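PDB 6I60: alpha-rhamnosidase, which probably hydrolyses terminal non-reducing alpha-L-rhamnose residues in alpha-L-rhamnosides. Local coordinates for residues I281-P293 with F319-E331. Numbering follows the deposited sequence.
Sequences IVSDESWKTTYGP and FDDSTWENAILAE
Lys-288 NZ reaches Trp-324 O at 2.6 Å, carried there by a side chain that bends at chi2 (-47°) and again at chi4 as it runs past Asp-321; its CB lies 3.5 Å from Trp-324 CE3. Cutting the side chain back to an alanine is likely to leave Trp-324 O without this donor and open a gap between Asp-321 and Asn-326. Thr-290 CG2 sits squarely over the six-membered ring of Trp-324 in a CH-pi contact, 3.2 Å from its centroid. Strand 288-298 pairs antiparallel with strand 325-329 in the beta-rich N-terminal rhamnosidase domain, Lys-288 facing Asn-326 as a non-hydrogen-bonded pair. Trp-287 O receives the backbone N of Ala-327 at 2.9 Å, and the CA-H of Asn-326 also points at this oxygen. One residue back, Asn-326 ND2 gives a fairly straight bond (161°) to Glu-285 O at 2.9 Å, the acceptor lying close to the amide plane; the side chain thus fastens onto the type I turn from Asp-284 to Trp-287. Within that turn Asp-284 OD1 accepts from Ser-286 N, which closes an Asx turn, and also from Ser-286 OG. Leu-329 CD2, from the far end of strand 325-329, packs against the Glu-285 carboxylate, the two side chains crossing at about a right angle.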
loop_
_atom_site.group_PDB
_atom_site.type_symbol
_atom_site.label_atom_id
_atom_site.label_comp_id
_atom_site.label_asym_id
_atom_site.label_seq_id
_atom_site.Cartn_x
_atom_site.Cartn_y
_atom_site.Cartn_z
ATOM N N ILE A 281 -10.680 -32.520 7.116
ATOM C CA ILE A 281 -11.184 -32.265 8.460
ATOM C C ILE A 281 -11.771 -30.863 8.483
ATOM O O ILE A 281 -11.089 -29.893 8.130
ATOM C CB ILE A 281 -10.075 -32.415 9.515
ATOM C CG1 ILE A 281 -9.303 -33.719 9.300
ATOM C CG2 ILE A 281 -10.662 -32.345 10.921
ATOM C CD1 ILE A 281 -7.960 -33.530 8.624
ATOM N N VAL A 282 -13.029 -30.755 8.895
ATOM C CA VAL A 282 -13.737 -29.487 8.906
ATOM C C VAL A 282 -14.028 -29.088 10.350
ATOM O O VAL A 282 -13.930 -29.893 11.276
ATOM C CB VAL A 282 -15.032 -29.542 8.074
ATOM C CG1 VAL A 282 -14.719 -29.935 6.639
ATOM C CG2 VAL A 282 -16.020 -30.511 8.698
ATOM N N SER A 283 -14.391 -27.821 10.534
ATOM C CA SER A 283 -14.687 -27.282 11.852
ATOM C C SER A 283 -16.144 -27.553 12.207
ATOM O O SER A 283 -17.050 -27.246 11.424
ATOM C CB SER A 283 -14.396 -25.780 11.898
ATOM O OG SER A 283 -14.907 -25.120 10.753
ATOM N N ASP A 284 -16.364 -28.131 13.384
ATOM C CA ASP A 284 -17.705 -28.478 13.838
ATOM C C ASP A 284 -17.688 -28.533 15.366
ATOM O O ASP A 284 -16.751 -28.039 16.002
ATOM C CB ASP A 284 -18.162 -29.799 13.197
ATOM C CG ASP A 284 -17.221 -30.948 13.498
ATOM O OD1 ASP A 284 -16.953 -31.196 14.692
ATOM O OD2 ASP A 284 -16.750 -31.603 12.544
ATOM N N GLU A 285 -18.722 -29.140 15.952
ATOM C CA GLU A 285 -18.836 -29.213 17.403
ATOM C C GLU A 285 -17.918 -30.253 18.027
ATOM O O GLU A 285 -17.765 -30.263 19.253
ATOM C CB GLU A 285 -20.281 -29.509 17.805
ATOM C CG GLU A 285 -21.260 -28.402 17.467
ATOM C CD GLU A 285 -22.526 -28.931 16.829
ATOM O OE1 GLU A 285 -23.505 -29.179 17.562
ATOM O OE2 GLU A 285 -22.541 -29.093 15.590
ATOM N N SER A 286 -17.310 -31.130 17.228
ATOM C CA SER A 286 -16.337 -32.070 17.769
ATOM C C SER A 286 -15.042 -31.390 18.191
ATOM O O SER A 286 -14.157 -32.063 18.733
ATOM C CB SER A 286 -16.042 -33.167 16.744
ATOM O OG SER A 286 -15.134 -32.715 15.753
ATOM N N TRP A 287 -14.914 -30.086 17.963
ATOM C CA TRP A 287 -13.719 -29.350 18.346
ATOM C C TRP A 287 -13.767 -28.979 19.822
ATOM O O TRP A 287 -14.821 -28.624 20.356
ATOM C CB TRP A 287 -13.581 -28.080 17.509
ATOM C CG TRP A 287 -13.144 -28.316 16.103
ATOM C CD1 TRP A 287 -13.659 -29.221 15.223
ATOM C CD2 TRP A 287 -12.103 -27.625 15.405
ATOM N NE1 TRP A 287 -13.000 -29.140 14.021
ATOM C CE2 TRP A 287 -12.040 -28.167 14.107
ATOM C CE3 TRP A 287 -11.215 -26.603 15.754
ATOM C CZ2 TRP A 287 -11.126 -27.721 13.157
ATOM C CZ3 TRP A 287 -10.312 -26.160 14.810
ATOM C CH2 TRP A 287 -10.273 -26.719 13.527
ATOM N N LYS A 288 -12.615 -29.055 20.473
ATOM C CA LYS A 288 -12.492 -28.603 21.849
ATOM C C LYS A 288 -12.000 -27.161 21.881
ATOM O O LYS A 288 -11.436 -26.650 20.911
ATOM C CB LYS A 288 -11.545 -29.512 22.632
ATOM C CG LYS A 288 -12.116 -30.891 22.916
ATOM C CD LYS A 288 -13.539 -30.807 23.446
ATOM C CE LYS A 288 -13.919 -32.069 24.204
ATOM N NZ LYS A 288 -13.408 -32.057 25.603
ATOM N N THR A 289 -12.228 -26.502 23.014
ATOM C CA THR A 289 -11.890 -25.091 23.126
ATOM C C THR A 289 -11.668 -24.732 24.588
ATOM O O THR A 289 -12.209 -25.377 25.490
ATOM C CB THR A 289 -12.985 -24.207 22.516
ATOM O OG1 THR A 289 -12.558 -22.840 22.531
ATOM C CG2 THR A 289 -14.284 -24.348 23.294
ATOM N N THR A 290 -10.864 -23.693 24.805
ATOM C CA THR A 290 -10.501 -23.252 26.147
ATOM C C THR A 290 -9.880 -21.864 26.055
ATOM O O THR A 290 -9.619 -21.346 24.965
ATOM C CB THR A 290 -9.522 -24.220 26.813
ATOM O OG1 THR A 290 -8.960 -23.604 27.978
ATOM C CG2 THR A 290 -8.402 -24.562 25.855
ATOM N N TYR A 291 -9.643 -21.269 27.222
ATOM C CA TYR A 291 -8.914 -20.016 27.336
ATOM C C TYR A 291 -7.473 -20.310 27.729
ATOM O O TYR A 291 -7.208 -21.224 28.514
ATOM C CB TYR A 291 -9.562 -19.089 28.367
ATOM C CG TYR A 291 -10.702 -18.261 27.815
ATOM C CD1 TYR A 291 -10.736 -17.896 26.476
ATOM C CD2 TYR A 291 -11.745 -17.846 28.634
ATOM C CE1 TYR A 291 -11.777 -17.141 25.966
ATOM C CE2 TYR A 291 -12.790 -17.091 28.133
ATOM C CZ TYR A 291 -12.799 -16.741 26.801
ATOM O OH TYR A 291 -13.838 -15.988 26.302
ATOM N N GLY A 292 -6.543 -19.534 27.177
ATOM C CA GLY A 292 -5.140 -19.774 27.402
ATOM C C GLY A 292 -4.444 -18.643 28.128
ATOM O O GLY A 292 -5.010 -17.986 29.007
ATOM N N PRO A 293 -3.180 -18.402 27.770
ATOM C CA PRO A 293 -2.422 -17.343 28.452
ATOM C C PRO A 293 -2.887 -15.938 28.101
ATOM O O PRO A 293 -2.852 -15.056 28.967
ATOM C CB PRO A 293 -0.980 -17.594 27.991
ATOM C CG PRO A 293 -1.120 -18.309 26.687
ATOM C CD PRO A 293 -2.361 -19.142 26.794
ATOM N N PHE A 319 -2.124 -35.535 23.416
ATOM C CA PHE A 319 -2.509 -34.558 24.425
ATOM C C PHE A 319 -3.924 -34.863 24.890
ATOM O O PHE A 319 -4.789 -35.208 24.080
ATOM C CB PHE A 319 -2.423 -33.124 23.887
ATOM C CG PHE A 319 -2.928 -32.081 24.847
ATOM C CD1 PHE A 319 -4.110 -31.404 24.596
ATOM C CD2 PHE A 319 -2.223 -31.782 26.002
ATOM C CE1 PHE A 319 -4.577 -30.445 25.477
ATOM C CE2 PHE A 319 -2.684 -30.824 26.885
ATOM C CZ PHE A 319 -3.863 -30.156 26.623
ATOM N N ASP A 320 -4.150 -34.734 26.198
ATOM C CA ASP A 320 -5.465 -34.978 26.777
ATOM C C ASP A 320 -6.476 -33.965 26.254
ATOM O O ASP A 320 -6.721 -32.935 26.891
ATOM C CB ASP A 320 -5.399 -34.926 28.304
ATOM C CG ASP A 320 -6.387 -35.870 28.961
ATOM O OD1 ASP A 320 -6.240 -37.098 28.787
ATOM O OD2 ASP A 320 -7.308 -35.381 29.650
ATOM N N ASP A 321 -7.070 -34.256 25.096
ATOM C CA ASP A 321 -8.001 -33.329 24.465
ATOM C C ASP A 321 -9.314 -33.194 25.224
ATOM O O ASP A 321 -10.113 -32.316 24.884
ATOM C CB ASP A 321 -8.280 -33.768 23.027
ATOM C CG ASP A 321 -8.816 -32.640 22.171
ATOM O OD1 ASP A 321 -8.859 -31.493 22.664
ATOM O OD2 ASP A 321 -9.195 -32.900 21.008
ATOM N N SER A 322 -9.556 -34.026 26.238
ATOM C CA SER A 322 -10.780 -33.921 27.022
ATOM C C SER A 322 -10.748 -32.679 27.903
ATOM O O SER A 322 -10.224 -31.639 27.491
ATOM C CB SER A 322 -10.990 -35.175 27.871
ATOM O OG SER A 322 -12.371 -35.432 28.050
ATOM N N THR A 323 -11.322 -32.772 29.108
ATOM C CA THR A 323 -11.451 -31.690 30.092
ATOM C C THR A 323 -11.736 -30.303 29.510
ATOM O O THR A 323 -11.791 -29.319 30.255
ATOM C CB THR A 323 -10.201 -31.615 30.993
ATOM O OG1 THR A 323 -10.381 -30.578 31.967
ATOM C CG2 THR A 323 -8.925 -31.322 30.206
ATOM N N TRP A 324 -11.938 -30.210 28.198
ATOM C CA TRP A 324 -12.245 -28.963 27.519
ATOM C C TRP A 324 -13.713 -28.952 27.116
ATOM O O TRP A 324 -14.302 -29.998 26.829
ATOM C CB TRP A 324 -11.378 -28.774 26.266
ATOM C CG TRP A 324 -9.913 -28.543 26.522
ATOM C CD1 TRP A 324 -9.234 -28.759 27.688
ATOM C CD2 TRP A 324 -8.945 -28.057 25.580
ATOM N NE1 TRP A 324 -7.908 -28.436 27.530
ATOM C CE2 TRP A 324 -7.704 -28.003 26.246
ATOM C CE3 TRP A 324 -9.009 -27.662 24.239
ATOM C CZ2 TRP A 324 -6.537 -27.571 25.616
ATOM C CZ3 TRP A 324 -7.848 -27.232 23.617
ATOM C CH2 TRP A 324 -6.631 -27.191 24.305
ATOM N N GLU A 325 -14.301 -27.760 27.096
ATOM C CA GLU A 325 -15.657 -27.610 26.594
ATOM C C GLU A 325 -15.661 -27.685 25.073
ATOM O O GLU A 325 -14.677 -27.348 24.409
ATOM C CB GLU A 325 -16.266 -26.286 27.060
ATOM C CG GLU A 325 -15.397 -25.064 26.799
ATOM C CD GLU A 325 -16.210 -23.792 26.630
ATOM O OE1 GLU A 325 -16.964 -23.692 25.640
ATOM O OE2 GLU A 325 -16.094 -22.888 27.488
ATOM N N ASN A 326 -16.779 -28.142 24.521
ATOM C CA ASN A 326 -16.906 -28.261 23.078
ATOM C C ASN A 326 -17.309 -26.927 22.462
ATOM O O ASN A 326 -17.965 -26.097 23.098
ATOM C CB ASN A 326 -17.931 -29.338 22.715
ATOM C CG ASN A 326 -17.399 -30.747 22.919
ATOM O OD1 ASN A 326 -17.006 -31.123 24.025
ATOM N ND2 ASN A 326 -17.387 -31.535 21.850
ATOM N N ALA A 327 -16.902 -26.723 21.213
ATOM C CA ALA A 327 -17.276 -25.517 20.493
ATOM C C ALA A 327 -18.731 -25.592 20.042
ATOM O O ALA A 327 -19.316 -26.671 19.911
ATOM C CB ALA A 327 -16.361 -25.301 19.287
ATOM N N ILE A 328 -19.317 -24.420 19.804
ATOM C CA ILE A 328 -20.693 -24.309 19.344
ATOM C C ILE A 328 -20.700 -23.632 17.977
ATOM O O ILE A 328 -19.707 -23.049 17.540
ATOM C CB ILE A 328 -21.585 -23.543 20.341
ATOM C CG1 ILE A 328 -21.384 -22.035 20.193
ATOM C CG2 ILE A 328 -21.292 -23.982 21.767
ATOM C CD1 ILE A 328 -22.320 -21.215 21.049
ATOM N N LEU A 329 -21.842 -23.723 17.301
ATOM C CA LEU A 329 -21.991 -23.096 15.996
ATOM C C LEU A 329 -22.026 -21.579 16.134
ATOM O O LEU A 329 -22.559 -21.038 17.106
ATOM C CB LEU A 329 -23.268 -23.577 15.307
ATOM C CG LEU A 329 -23.304 -25.006 14.761
ATOM C CD1 LEU A 329 -21.960 -25.403 14.167
ATOM C CD2 LEU A 329 -23.734 -25.977 15.844
ATOM N N ALA A 330 -21.455 -20.894 15.151
ATOM C CA ALA A 330 -21.450 -19.441 15.107
ATOM C C ALA A 330 -22.392 -18.944 14.024
ATOM O O ALA A 330 -22.570 -19.587 12.986
ATOM C CB ALA A 330 -20.049 -18.897 14.831
ATOM N N GLU A 331 -22.991 -17.794 14.270
ATOM C CA GLU A 331 -23.655 -17.085 13.194
ATOM C C GLU A 331 -22.578 -16.576 12.243
ATOM O O GLU A 331 -21.652 -15.888 12.690
ATOM C CB GLU A 331 -24.493 -15.935 13.740
ATOM C CG GLU A 331 -25.905 -16.333 14.121
ATOM C CD GLU A 331 -26.914 -15.246 13.819
ATOM O OE1 GLU A 331 -27.021 -14.847 12.640
ATOM O OE2 GLU A 331 -27.598 -14.790 14.760
HETATM O O HOH W 1 -11.557 -32.511 18.751
#